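Putative alpha-galactosidase (PDB 4NZJ) probably hydrolyses terminal, non-reducing alpha-D-galactose residues from alpha-D-galactosides, as a barrel enzyme of glycosyl hydrolase family 27. Local coordinates at residues Asn140-Trp145 and Leu216-Tyr221; Glu233-Met238 and Trp262-Gln267; Glu308-Gly311 and Trp315-Pro318. All blocks are in the same frame, centred on the assembly; numbering follows the deposited sequence.

How the contacts relate
The three contacts follow one another along the chain and all belong to the catalytic TIM barrel. Contact 1 sets the end of strand 138-140 and the loop behind it against strand 216-220, beside a pocket at the barrel mouth; contact 2 joins helix 228-243 of the outer layer to the loop after strand 250-254; contact 3 packs a loop on strand 315-317, into which it leads. Centres of contacts 1 and 2 are about 17 Å apart, and the two touch where Y235 OH probably hydrogen-bonds Y219 O and the ring of Y219 packs on M238. Contacts 2 and 3, about 14 Å apart, touch through W262 and Y309. Contacts 1 and 3 do not meet, yet both reach the barrel sheet.

Contact 1. Residues Asn140-Trp145 and Leu216-Tyr221; sequences NIDDFW and LLKYDY. With GOL (glycerol), chain B.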
loop_
_atom_site.group_PDB
_atom_site.type_symbol
_atom_site.label_atom_id
_atom_site.label_comp_id
_atom_site.label_asym_id
_atom_site.label_seq_id
_atom_site.Cartn_x
_atom_site.Cartn_y
_atom_site.Cartn_z
ATOM N N ASN A 140 7.352 5.913 5.569
ATOM C CA ASN A 140 6.893 7.282 5.364
ATOM C C ASN A 140 6.989 8.128 6.628
ATOM O O ASN A 140 6.291 7.881 7.621
ATOM C CB ASN A 140 5.457 7.277 4.836
ATOM C CG ASN A 140 5.325 6.612 3.472
ATOM O OD1 ASN A 140 6.303 6.418 2.749
ATOM N ND2 ASN A 140 4.099 6.264 3.109
ATOM N N ILE A 141 7.856 9.133 6.570
ATOM C CA ILE A 141 7.961 10.160 7.593
ATOM C C ILE A 141 6.742 11.061 7.437
ATOM O O ILE A 141 6.402 11.474 6.325
ATOM C CB ILE A 141 9.263 10.982 7.414
ATOM C CG1 ILE A 141 10.480 10.079 7.620
ATOM C CG2 ILE A 141 9.311 12.171 8.362
ATOM C CD1 ILE A 141 11.807 10.755 7.350
ATOM N N ASP A 142 6.082 11.355 8.549
ATOM C CA ASP A 142 4.896 12.199 8.531
ATOM C C ASP A 142 5.243 13.617 9.019
ATOM O O ASP A 142 6.360 14.085 8.808
ATOM C CB ASP A 142 3.771 11.538 9.336
ATOM C CG ASP A 142 2.384 11.958 8.855
ATOM O OD1 ASP A 142 1.896 11.397 7.844
ATOM O OD2 ASP A 142 1.794 12.862 9.482
ATOM N N ASP A 143 4.298 14.299 9.666
ATOM C CA ASP A 143 4.431 15.719 10.010
ATOM C C ASP A 143 5.518 15.929 11.082
ATOM O O ASP A 143 5.904 14.993 11.787
ATOM C CB ASP A 143 3.057 16.210 10.513
ATOM C CG ASP A 143 2.832 17.717 10.373
ATOM O OD1 ASP A 143 3.739 18.485 9.992
ATOM O OD2 ASP A 143 1.679 18.122 10.665
ATOM N N PHE A 144 6.008 17.164 11.189
ATOM C CA PHE A 144 6.981 17.584 12.218
ATOM C C PHE A 144 8.429 17.101 12.026
ATOM O O PHE A 144 9.219 17.163 12.972
ATOM C CB PHE A 144 6.532 17.207 13.641
ATOM C CG PHE A 144 5.266 17.876 14.098
ATOM C CD1 PHE A 144 4.035 17.276 13.883
ATOM C CD2 PHE A 144 5.315 19.071 14.798
ATOM C CE1 PHE A 144 2.872 17.868 14.339
ATOM C CE2 PHE A 144 4.154 19.674 15.251
ATOM C CZ PHE A 144 2.935 19.072 15.018
ATOM N N TRP A 145 8.793 16.644 10.829
ATOM C CA TRP A 145 10.215 16.432 10.513
ATOM C C TRP A 145 10.929 17.780 10.322
ATOM O O TRP A 145 12.153 17.871 10.447
ATOM C CB TRP A 145 10.388 15.555 9.267
ATOM C CG TRP A 145 9.830 16.170 8.033
ATOM C CD1 TRP A 145 8.579 15.993 7.519
ATOM C CD2 TRP A 145 10.503 17.078 7.153
ATOM N NE1 TRP A 145 8.426 16.748 6.374
ATOM C CE2 TRP A 145 9.594 17.423 6.133
ATOM C CE3 TRP A 145 11.782 17.649 7.142
ATOM C CZ2 TRP A 145 9.929 18.302 5.102
ATOM C CZ3 TRP A 145 12.113 18.517 6.117
ATOM C CH2 TRP A 145 11.189 18.837 5.112
ATOM N N LEU A 216 8.510 9.351 -2.117
ATOM C CA LEU A 216 7.074 9.572 -1.992
ATOM C C LEU A 216 6.833 10.854 -1.215
ATOM O O LEU A 216 7.522 11.127 -0.235
ATOM C CB LEU A 216 6.417 8.373 -1.292
ATOM C CG LEU A 216 4.913 8.437 -0.979
ATOM C CD1 LEU A 216 4.300 7.041 -0.948
ATOM C CD2 LEU A 216 4.653 9.157 0.336
ATOM N N LEU A 217 5.860 11.637 -1.672
ATOM C CA LEU A 217 5.391 12.814 -0.951
ATOM C C LEU A 217 3.917 12.657 -0.636
ATOM O O LEU A 217 3.108 12.476 -1.549
ATOM C CB LEU A 217 5.583 14.078 -1.785
ATOM C CG LEU A 217 4.997 15.355 -1.167
ATOM C CD1 LEU A 217 5.699 15.681 0.143
ATOM C CD2 LEU A 217 5.053 16.534 -2.126
ATOM N N LYS A 218 3.589 12.723 0.654
ATOM C CA LYS A 218 2.219 12.878 1.114
ATOM C C LYS A 218 1.960 14.374 1.245
ATOM O O LYS A 218 2.672 15.069 1.972
ATOM C CB LYS A 218 2.015 12.174 2.458
ATOM C CG LYS A 218 0.641 12.412 3.069
ATOM C CD LYS A 218 0.490 11.720 4.412
ATOM C CE LYS A 218 -0.699 12.276 5.188
ATOM N NZ LYS A 218 -0.656 11.843 6.613
ATOM N N TYR A 219 0.938 14.863 0.552
ATOM C CA TYR A 219 0.696 16.297 0.453
ATOM C C TYR A 219 -0.691 16.623 0.998
ATOM O O TYR A 219 -1.711 16.368 0.361
ATOM C CB TYR A 219 0.867 16.748 -0.996
ATOM C CG TYR A 219 1.227 18.210 -1.196
ATOM C CD1 TYR A 219 2.210 18.826 -0.417
ATOM C CD2 TYR A 219 0.620 18.967 -2.200
ATOM C CE1 TYR A 219 2.553 20.151 -0.616
ATOM C CE2 TYR A 219 0.964 20.296 -2.409
ATOM C CZ TYR A 219 1.934 20.884 -1.614
ATOM O OH TYR A 219 2.288 22.203 -1.817
ATOM N N ASP A 220 -0.694 17.179 2.202
ATOM C CA ASP A 220 -1.896 17.418 2.991
ATOM C C ASP A 220 -2.516 18.764 2.620
ATOM O O ASP A 220 -1.870 19.600 1.984
ATOM C CB ASP A 220 -1.493 17.413 4.471
ATOM C CG ASP A 220 -2.578 16.910 5.390
ATOM O OD1 ASP A 220 -3.771 16.914 5.017
ATOM O OD2 ASP A 220 -2.209 16.500 6.516
ATOM N N TYR A 221 -3.765 18.971 3.030
ATOM C CA TYR A 221 -4.516 20.150 2.613
ATOM C C TYR A 221 -4.980 21.025 3.776
ATOM O O TYR A 221 -5.878 21.853 3.607
ATOM C CB TYR A 221 -5.704 19.747 1.715
ATOM C CG TYR A 221 -6.136 20.881 0.822
ATOM C CD1 TYR A 221 -5.273 21.390 -0.142
ATOM C CD2 TYR A 221 -7.388 21.477 0.963
ATOM C CE1 TYR A 221 -5.641 22.448 -0.947
ATOM C CE2 TYR A 221 -7.761 22.536 0.163
ATOM C CZ TYR A 221 -6.885 23.021 -0.789
ATOM O OH TYR A 221 -7.237 24.085 -1.574
HETATM C C1 GOL B . -0.429 15.030 11.466
HETATM O O1 GOL B . -0.551 16.460 11.463
HETATM C C2 GOL B . -1.368 14.403 10.439
HETATM O O2 GOL B . -2.729 14.754 10.726
HETATM C C3 GOL B . -1.010 14.889 9.041
HETATM O O3 GOL B . -1.784 14.179 8.064
#
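The polar pocket of a TIM barrel is where D142 and K218 meet, D142 in the loop after strand 138-140 and K218 on strand 216-220. These strands are not neighbours, since strand 180-186 runs between them, so their side chains must bridge the gap. K218 does so with a fully extended chain, its CG anti to the backbone N (chi1 174°), which carries the ammonium group up to the carboxylate. The resulting salt bridge measures 2.9 Å from K218 NZ to D142 OD1 and uses the syn lone pair of that oxygen; N105 gives OD1 a second hydrogen bond. The other oxygen, D142 OD2, takes the backbone N of D143 at 2.9 Å, from above the carboxylate plane. With both oxygens engaged, the carboxylate is held against rotation. Deeper in the barrel the contact turns partly apolar: N140 and L216 cross at about a right angle, and the methyl L216 CD2 lies 4.0 Å from both N140 OD1 and N140 ND2. A glycerol, probably from the crystallisation liquor, occupies the pocket. Its O3 receives K218 NZ at 3.0 Å and gives a bond of 2.8 Å to D220 OD2, which Y184 also engages, while glycerol O1 donates to D143 OD2 at 2.9 Å. This polyol bridging three charged side chains is consistent with a sugar-binding site, as in family 27 relatives. D220 is steadied from its other oxygen: Y221 N reaches D220 OD1 at 2.9 Å on the anti side, 24° out of the carboxylate plane.

Contact 2. Residues Glu233-Met238 and Trp262-Gln267; sequences ERYAKM and WKWAKQ
Y235 lies on helix 228-243 with its CA 7.9 Å from that of A265, where the helix passes the loop that follows strand 250-254. Between the two backbones the contact is made by one pair of rings, Y235 and W264. The far rim of the indole's benzo ring does the touching: Y235 CD2 sits at the indole's edge, close to its plane, 3.7 Å from W264 CH2, and W264 CZ3 comes to 4.0 Å from Y235 CB, so the indole also reaches the root of the tyrosine. The six-membered rings have centroids 5.8 Å apart and planes at 41°, an oblique apolar meeting that is neither a stack nor edge-to-face. In W264, chi1 of 56° places CG between the backbone N and the carbonyl carbon, and this directs the indole toward the helix. In the TIM barrel, helix 228-243 is the crossover between parallel strands 216-220 and 250-254. Y235 reaches back to both strands, its side chain touching V253 and its hydroxyl hydrogen-bonding the backbone O of Y219. R228 and M232 of the same helix also border W264, whose NE1 is hydrogen-bonded to the backbone O of R259.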
loop_
_atom_site.group_PDB
_atom_site.type_symbol
_atom_site.label_atom_id
_atom_site.label_comp_id
_atom_site.label_asym_id
_atom_site.label_seq_id
_atom_site.Cartn_x
_atom_site.Cartn_y
_atom_site.Cartn_z
ATOM N N GLU A 233 -5.571 23.261 -8.367
ATOM C CA GLU A 233 -4.409 24.015 -8.860
ATOM C C GLU A 233 -3.188 23.839 -7.962
ATOM O O GLU A 233 -2.068 23.675 -8.461
ATOM C CB GLU A 233 -4.725 25.512 -8.993
ATOM C CG GLU A 233 -5.717 25.873 -10.091
ATOM C CD GLU A 233 -5.194 25.655 -11.502
ATOM O OE1 GLU A 233 -3.994 25.348 -11.675
ATOM O OE2 GLU A 233 -5.998 25.803 -12.449
ATOM N N ARG A 234 -3.394 23.864 -6.647
ATOM C CA ARG A 234 -2.291 23.678 -5.696
ATOM C C ARG A 234 -1.690 22.276 -5.814
ATOM O O ARG A 234 -0.468 22.103 -5.763
ATOM C CB ARG A 234 -2.746 23.954 -4.261
ATOM C CG ARG A 234 -3.112 25.409 -4.019
ATOM C CD ARG A 234 -3.232 25.732 -2.538
ATOM N NE ARG A 234 -3.644 27.119 -2.352
ATOM C CZ ARG A 234 -3.552 27.807 -1.216
ATOM N NH1 ARG A 234 -3.053 27.263 -0.114
ATOM N NH2 ARG A 234 -3.959 29.068 -1.190
ATOM N N TYR A 235 -2.545 21.277 -5.995
ATOM C CA TYR A 235 -2.067 19.914 -6.207
ATOM C C TYR A 235 -1.378 19.781 -7.559
ATOM O O TYR A 235 -0.344 19.133 -7.661
ATOM C CB TYR A 235 -3.193 18.890 -6.028
ATOM C CG TYR A 235 -3.428 18.584 -4.572
ATOM C CD1 TYR A 235 -2.515 17.821 -3.852
ATOM C CD2 TYR A 235 -4.531 19.098 -3.895
ATOM C CE1 TYR A 235 -2.700 17.561 -2.509
ATOM C CE2 TYR A 235 -4.728 18.839 -2.550
ATOM C CZ TYR A 235 -3.807 18.074 -1.862
ATOM O OH TYR A 235 -3.995 17.819 -0.525
ATOM N N ALA A 236 -1.925 20.420 -8.589
ATOM C CA ALA A 236 -1.284 20.386 -9.909
ATOM C C ALA A 236 0.111 21.014 -9.877
ATOM O O ALA A 236 1.038 20.497 -10.492
ATOM C CB ALA A 236 -2.153 21.070 -10.946
ATOM N N LYS A 237 0.243 22.131 -9.167
ATOM C CA LYS A 237 1.516 22.847 -9.044
ATOM C C LYS A 237 2.599 21.964 -8.422
ATOM O O LYS A 237 3.716 21.880 -8.943
ATOM C CB LYS A 237 1.324 24.111 -8.198
ATOM C CG LYS A 237 2.590 24.914 -7.926
ATOM C CD LYS A 237 3.046 25.698 -9.138
ATOM C CE LYS A 237 4.337 26.452 -8.842
ATOM N NZ LYS A 237 4.198 27.398 -7.698
HETATM N N MSE A 238 2.275 21.304 -7.312
HETATM C CA MSE A 238 3.250 20.421 -6.665
HETATM C C MSE A 238 3.528 19.221 -7.544
HETATM O O MSE A 238 4.658 18.743 -7.595
HETATM C CB MSE A 238 2.805 20.005 -5.261
HETATM C CG MSE A 238 3.738 18.990 -4.592
HETATM SE SE MSE A 238 5.610 19.623 -4.461
HETATM C CE MSE A 238 5.448 20.519 -2.716
ATOM N N TRP A 262 -11.172 11.598 -6.487
ATOM C CA TRP A 262 -11.239 10.504 -7.457
ATOM C C TRP A 262 -11.529 10.984 -8.884
ATOM O O TRP A 262 -11.225 10.265 -9.839
ATOM C CB TRP A 262 -12.248 9.437 -7.029
ATOM C CG TRP A 262 -13.564 9.962 -6.531
ATOM C CD1 TRP A 262 -14.696 10.157 -7.259
ATOM C CD2 TRP A 262 -13.885 10.327 -5.184
ATOM N NE1 TRP A 262 -15.704 10.639 -6.453
ATOM C CE2 TRP A 262 -15.227 10.751 -5.173
ATOM C CE3 TRP A 262 -13.165 10.345 -3.986
ATOM C CZ2 TRP A 262 -15.867 11.180 -4.007
ATOM C CZ3 TRP A 262 -13.799 10.776 -2.834
ATOM C CH2 TRP A 262 -15.135 11.190 -2.855
ATOM N N LYS A 263 -12.094 12.187 -9.034
ATOM C CA LYS A 263 -12.371 12.761 -10.354
ATOM C C LYS A 263 -11.237 13.602 -10.946
ATOM O O LYS A 263 -11.274 13.923 -12.129
ATOM C CB LYS A 263 -13.652 13.599 -10.301
ATOM C CG LYS A 263 -14.853 12.766 -9.901
ATOM C CD LYS A 263 -16.172 13.488 -10.060
ATOM C CE LYS A 263 -17.315 12.494 -9.913
ATOM N NZ LYS A 263 -18.639 13.159 -9.797
ATOM N N TRP A 264 -10.238 13.964 -10.142
ATOM C CA TRP A 264 -9.167 14.846 -10.631
ATOM C C TRP A 264 -7.735 14.562 -10.156
ATOM O O TRP A 264 -6.789 15.091 -10.744
ATOM C CB TRP A 264 -9.508 16.305 -10.308
ATOM C CG TRP A 264 -9.770 16.596 -8.851
ATOM C CD1 TRP A 264 -10.996 16.721 -8.253
ATOM C CD2 TRP A 264 -8.795 16.837 -7.823
ATOM N NE1 TRP A 264 -10.841 17.011 -6.920
ATOM C CE2 TRP A 264 -9.505 17.097 -6.630
ATOM C CE3 TRP A 264 -7.394 16.871 -7.796
ATOM C CZ2 TRP A 264 -8.861 17.364 -5.418
ATOM C CZ3 TRP A 264 -6.756 17.144 -6.591
ATOM C CH2 TRP A 264 -7.494 17.383 -5.417
ATOM N N ALA A 265 -7.550 13.778 -9.101
ATOM C CA ALA A 265 -6.214 13.647 -8.504
ATOM C C ALA A 265 -5.229 13.000 -9.469
ATOM O O ALA A 265 -4.090 13.448 -9.588
ATOM C CB ALA A 265 -6.266 12.879 -7.189
ATOM N N LYS A 266 -5.663 11.957 -10.167
ATOM C CA LYS A 266 -4.766 11.284 -11.107
ATOM C C LYS A 266 -4.372 12.232 -12.234
ATOM O O LYS A 266 -3.219 12.265 -12.680
ATOM C CB LYS A 266 -5.401 10.021 -11.680
ATOM C CG LYS A 266 -4.383 9.139 -12.386
ATOM C CD LYS A 266 -5.010 7.908 -13.013
ATOM C CE LYS A 266 -3.935 7.027 -13.630
ATOM N NZ LYS A 266 -4.515 5.815 -14.264
ATOM N N GLN A 267 -5.343 13.024 -12.672
ATOM C CA GLN A 267 -5.164 13.961 -13.768
ATOM C C GLN A 267 -4.141 15.071 -13.463
ATOM O O GLN A 267 -3.469 15.552 -14.377
ATOM C CB GLN A 267 -6.534 14.542 -14.152
ATOM C CG GLN A 267 -7.489 13.518 -14.773
ATOM C CD GLN A 267 -8.307 12.666 -13.781
ATOM O OE1 GLN A 267 -8.001 12.553 -12.586
ATOM N NE2 GLN A 267 -9.366 12.049 -14.299
#

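Contact 3. Residues Glu308-Gly311 and Trp315-Pro318; sequences EYAG and WNDP
Carbonyl-to-ring packing between G311 and W315 is the first kind of interaction here. G311 O sits 3.2 Å above one face of the indole, over the centre of the six-membered ring, and is 3.4 Å from W315 CE2. The C=O bond lies nearly parallel to the ring plane, because the carbon follows the oxygen over the same face: G311 C is 3.5 Å from W315 CH2. The side chain starts away from the loop, but with CG beside the backbone N (chi1 -50°) the indole swings under the glycine carbonyl. The second kind is a methyl against an amide, A310 CB meeting N316 ND2 at 3.5 Å. Both follow from the chain turning back within a few residues to enter strand 315-317 of the TIM barrel, which leaves A310 CA 4.9 Å from W315 CA. No hydrogen bond joins the two segments; the polar side-chain atoms of W315 and N316 are bonded elsewhere. W315 NE1 bonds to the backbone O of L97, N316 ND2 to L306 O and Q391 OE1, and N316 OD1 accepts from W273 NE1 of the neighbouring strand. The amide is thereby held in one orientation while A310 rests against its nitrogen. Contact across the turn therefore relies on close fit and dispersion, and the directional bonds that fix the indole and the amide come from residues outside it.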
loop_
_atom_site.group_PDB
_atom_site.type_symbol
_atom_site.label_atom_id
_atom_site.label_comp_id
_atom_site.label_asym_id
_atom_site.label_seq_id
_atom_site.Cartn_x
_atom_site.Cartn_y
_atom_site.Cartn_z
ATOM N N GLU A 308 -14.677 2.516 -10.098
ATOM C CA GLU A 308 -14.374 2.936 -11.475
ATOM C C GLU A 308 -13.209 3.923 -11.589
ATOM O O GLU A 308 -12.603 4.049 -12.648
ATOM C CB GLU A 308 -15.616 3.537 -12.149
ATOM C CG GLU A 308 -15.887 4.991 -11.782
ATOM C CD GLU A 308 -17.267 5.463 -12.219
ATOM O OE1 GLU A 308 -18.268 5.109 -11.549
ATOM O OE2 GLU A 308 -17.343 6.204 -13.228
ATOM N N TYR A 309 -12.899 4.625 -10.503
ATOM C CA TYR A 309 -11.868 5.654 -10.526
ATOM C C TYR A 309 -10.473 5.120 -10.204
ATOM O O TYR A 309 -9.491 5.859 -10.307
ATOM C CB TYR A 309 -12.238 6.762 -9.543
ATOM C CG TYR A 309 -13.599 7.346 -9.817
ATOM C CD1 TYR A 309 -13.800 8.213 -10.886
ATOM C CD2 TYR A 309 -14.695 7.021 -9.021
ATOM C CE1 TYR A 309 -15.054 8.747 -11.148
ATOM C CE2 TYR A 309 -15.951 7.552 -9.275
ATOM C CZ TYR A 309 -16.125 8.407 -10.342
ATOM O OH TYR A 309 -17.367 8.943 -10.601
ATOM N N ALA A 310 -10.391 3.853 -9.805
ATOM C CA ALA A 310 -9.131 3.262 -9.373
ATOM C C ALA A 310 -8.544 2.346 -10.433
ATOM O O ALA A 310 -9.261 1.779 -11.252
ATOM C CB ALA A 310 -9.326 2.483 -8.081
ATOM N N GLY A 311 -7.230 2.194 -10.375
ATOM C CA GLY A 311 -6.513 1.314 -11.272
ATOM C C GLY A 311 -5.025 1.569 -11.184
ATOM O O GLY A 311 -4.571 2.398 -10.392
ATOM N N TRP A 315 -4.791 5.083 -7.241
ATOM C CA TRP A 315 -5.525 4.291 -6.256
ATOM C C TRP A 315 -6.371 5.136 -5.308
ATOM O O TRP A 315 -5.949 6.214 -4.867
ATOM C CB TRP A 315 -4.531 3.452 -5.440
ATOM C CG TRP A 315 -3.579 2.705 -6.306
ATOM C CD1 TRP A 315 -2.266 3.004 -6.536
ATOM C CD2 TRP A 315 -3.870 1.547 -7.100
ATOM N NE1 TRP A 315 -1.717 2.091 -7.406
ATOM C CE2 TRP A 315 -2.681 1.193 -7.776
ATOM C CE3 TRP A 315 -5.013 0.772 -7.302
ATOM C CZ2 TRP A 315 -2.609 0.093 -8.634
ATOM C CZ3 TRP A 315 -4.940 -0.322 -8.163
ATOM C CH2 TRP A 315 -3.743 -0.644 -8.821
ATOM N N ASN A 316 -7.568 4.641 -4.994
ATOM C CA ASN A 316 -8.355 5.204 -3.905
ATOM C C ASN A 316 -7.699 4.803 -2.589
ATOM O O ASN A 316 -7.440 3.621 -2.358
ATOM C CB ASN A 316 -9.789 4.679 -3.920
ATOM C CG ASN A 316 -10.611 5.217 -5.080
ATOM O OD1 ASN A 316 -10.661 6.426 -5.321
ATOM N ND2 ASN A 316 -11.297 4.318 -5.784
ATOM N N ASP A 317 -7.457 5.781 -1.723
ATOM C CA ASP A 317 -6.762 5.552 -0.456
ATOM C C ASP A 317 -7.755 5.658 0.710
ATOM O O ASP A 317 -8.189 6.753 1.055
ATOM C CB ASP A 317 -5.629 6.573 -0.333
ATOM C CG ASP A 317 -4.810 6.429 0.939
ATOM O OD1 ASP A 317 -5.046 5.504 1.753
ATOM O OD2 ASP A 317 -3.906 7.280 1.122
ATOM N N PRO A 318 -8.122 4.518 1.321
ATOM C CA PRO A 318 -9.045 4.511 2.452
ATOM C C PRO A 318 -8.341 4.676 3.810
ATOM O O PRO A 318 -8.915 4.339 4.852
ATOM C CB PRO A 318 -9.698 3.133 2.343
ATOM C CG PRO A 318 -8.643 2.271 1.744
ATOM C CD PRO A 318 -7.708 3.150 0.959
#